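Local structure of Sensory/regulatory protein rpfC (Xanthomonas campestris pv. campestris, 3M6M) at residues D[16-21]-D[52-57]. The protein is a sensory and regulatory histidine kinase whose receiver domain, the part described here, binds magnesium and probably accepts a phosphoryl group in phosphorelay signalling. Sequence-based numbering, arbitrary orientation.
Sequences RMLVAD and DAMAEE
Leu18 meets the helix through one of its two methyl branches: CD2 lies 3.7 Å from CG of Met54 and 3.9 Å from CB of Ala53, while CD1 touches the alanine methyl more loosely. With CG anti to the backbone N (chi1 -173°), the branched end of the leucine is carried toward the helix. Ala53, whose CB points at the strand, lets the two backbones come to 8.4 Å between CA of Leu18 and CA of Ala53; Met54 adds the start of its side chain at an oblique angle.

Toward the N-terminal end of the strand, apolar packing gives way to charge. The long chain of Arg16, extended from CG to NE, reaches Glu57, and its NH1 makes a salt bridge of 3.3 Å to OE2 of Glu57. The guanidinium and carboxylate planes stand 78° apart, so this is a skewed, single-contact ion pair rather than a flat two-pronged one. CB of Glu57 lies in the guanidinium plane, at its edge, 3.5 Å from NH1 of Arg16. The backbone N atoms of Glu56 and Glu57 both donate to O of Ala53, holding Glu57 to the chain just before it; NH1 of Arg16 also has a weak bond to O of Asp58.

In this CheY-type receiver fold, with its five-stranded parallel sheet, helix 47-56 thus packs on one face of the sheet, illustrating how apolar side chains join helix to strand while a charged pair closes the rim. Val50 extends the leucine's apolar contact along the helix, Leu42 flanks it from strand 40-44, and Met54 continues onto Val62 of strand 61-65.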
loop_
_atom_site.group_PDB
_atom_site.type_symbol
_atom_site.label_atom_id
_atom_site.label_comp_id
_atom_site.label_asym_id
_atom_site.label_seq_id
_atom_site.Cartn_x
_atom_site.Cartn_y
_atom_site.Cartn_z
ATOM N N ARG D 16 27.079 36.606 -14.885
ATOM C CA ARG D 16 26.097 36.914 -15.919
ATOM C C ARG D 16 24.696 36.660 -15.361
ATOM O O ARG D 16 24.339 35.524 -15.034
ATOM C CB ARG D 16 26.362 36.071 -17.169
ATOM C CG ARG D 16 26.080 36.787 -18.481
ATOM C CD ARG D 16 26.882 36.171 -19.623
ATOM N NE ARG D 16 26.776 36.951 -20.855
ATOM C CZ ARG D 16 26.003 36.633 -21.893
ATOM N NH1 ARG D 16 25.253 35.538 -21.866
ATOM N NH2 ARG D 16 25.982 37.415 -22.964
ATOM N N MET D 17 23.913 37.729 -15.245
ATOM C CA MET D 17 22.627 37.675 -14.549
ATOM C C MET D 17 21.424 37.827 -15.470
ATOM O O MET D 17 21.426 38.650 -16.388
ATOM C CB MET D 17 22.566 38.738 -13.449
ATOM C CG MET D 17 23.480 38.469 -12.271
ATOM S SD MET D 17 22.933 37.066 -11.289
ATOM C CE MET D 17 24.350 36.841 -10.226
ATOM N N LEU D 18 20.398 37.022 -15.206
ATOM C CA LEU D 18 19.131 37.108 -15.917
ATOM C C LEU D 18 18.008 37.386 -14.921
ATOM O O LEU D 18 17.837 36.656 -13.943
ATOM C CB LEU D 18 18.868 35.824 -16.711
ATOM C CG LEU D 18 17.668 35.756 -17.665
ATOM C CD1 LEU D 18 17.639 36.915 -18.657
ATOM C CD2 LEU D 18 17.681 34.431 -18.400
ATOM N N VAL D 19 17.258 38.455 -15.174
ATOM C CA VAL D 19 16.231 38.922 -14.247
ATOM C C VAL D 19 14.863 38.964 -14.924
ATOM O O VAL D 19 14.734 39.453 -16.048
ATOM C CB VAL D 19 16.580 40.322 -13.667
ATOM C CG1 VAL D 19 15.516 40.783 -12.684
ATOM C CG2 VAL D 19 17.944 40.304 -12.989
ATOM N N ALA D 20 13.851 38.444 -14.232
ATOM C CA ALA D 20 12.475 38.487 -14.720
ATOM C C ALA D 20 11.518 39.099 -13.698
ATOM O O ALA D 20 11.415 38.628 -12.564
ATOM C CB ALA D 20 12.004 37.099 -15.129
ATOM N N ASP D 21 10.832 40.160 -14.118
ATOM C CA ASP D 21 9.771 40.792 -13.337
ATOM C C ASP D 21 8.827 41.518 -14.288
ATOM O O ASP D 21 9.275 42.174 -15.232
ATOM C CB ASP D 21 10.348 41.770 -12.310
ATOM C CG ASP D 21 9.330 42.188 -11.265
ATOM O OD1 ASP D 21 8.328 42.847 -11.622
ATOM O OD2 ASP D 21 9.540 41.870 -10.077
ATOM N N ASP D 52 13.211 31.441 -22.908
ATOM C CA ASP D 52 13.679 31.729 -24.267
ATOM C C ASP D 52 15.116 32.265 -24.290
ATOM O O ASP D 52 15.902 31.916 -25.178
ATOM C CB ASP D 52 12.737 32.718 -24.967
ATOM C CG ASP D 52 11.434 32.072 -25.435
ATOM O OD1 ASP D 52 11.315 30.826 -25.394
ATOM O OD2 ASP D 52 10.525 32.820 -25.854
ATOM N N ALA D 53 15.450 33.104 -23.310
ATOM C CA ALA D 53 16.789 33.681 -23.191
ATOM C C ALA D 53 17.845 32.644 -22.806
ATOM O O ALA D 53 18.973 32.687 -23.303
ATOM C CB ALA D 53 16.783 34.836 -22.193
ATOM N N MET D 54 17.466 31.715 -21.928
ATOM C CA MET D 54 18.375 30.682 -21.421
ATOM C C MET D 54 18.778 29.672 -22.493
ATOM O O MET D 54 19.821 29.023 -22.385
ATOM C CB MET D 54 17.751 29.957 -20.228
ATOM C CG MET D 54 17.711 30.777 -18.952
ATOM S SD MET D 54 16.678 30.056 -17.660
ATOM C CE MET D 54 17.785 28.830 -16.985
ATOM N N ALA D 55 17.943 29.547 -23.520
ATOM C CA ALA D 55 18.223 28.673 -24.651
ATOM C C ALA D 55 19.157 29.339 -25.662
ATOM O O ALA D 55 19.837 28.655 -26.432
ATOM C CB ALA D 55 16.926 28.250 -25.322
ATOM N N GLU D 56 19.186 30.670 -25.654
ATOM C CA GLU D 56 20.021 31.437 -26.577
ATOM C C GLU D 56 21.410 31.695 -25.988
ATOM O O GLU D 56 22.416 31.613 -26.697
ATOM C CB GLU D 56 19.333 32.755 -26.956
ATOM C CG GLU D 56 19.726 33.300 -28.331
ATOM C CD GLU D 56 20.889 34.285 -28.282
ATOM O OE1 GLU D 56 20.703 35.405 -27.754
ATOM O OE2 GLU D 56 21.982 33.947 -28.789
ATOM N N GLU D 57 21.453 32.006 -24.693
ATOM C CA GLU D 57 22.710 32.253 -23.983
ATOM C C GLU D 57 22.724 31.569 -22.616
ATOM O O GLU D 57 21.673 31.225 -22.075
ATOM C CB GLU D 57 22.958 33.760 -23.824
ATOM C CG GLU D 57 23.488 34.460 -25.078
ATOM C CD GLU D 57 24.854 33.948 -25.519
ATOM O OE1 GLU D 57 25.022 33.671 -26.727
ATOM O OE2 GLU D 57 25.758 33.821 -24.666
#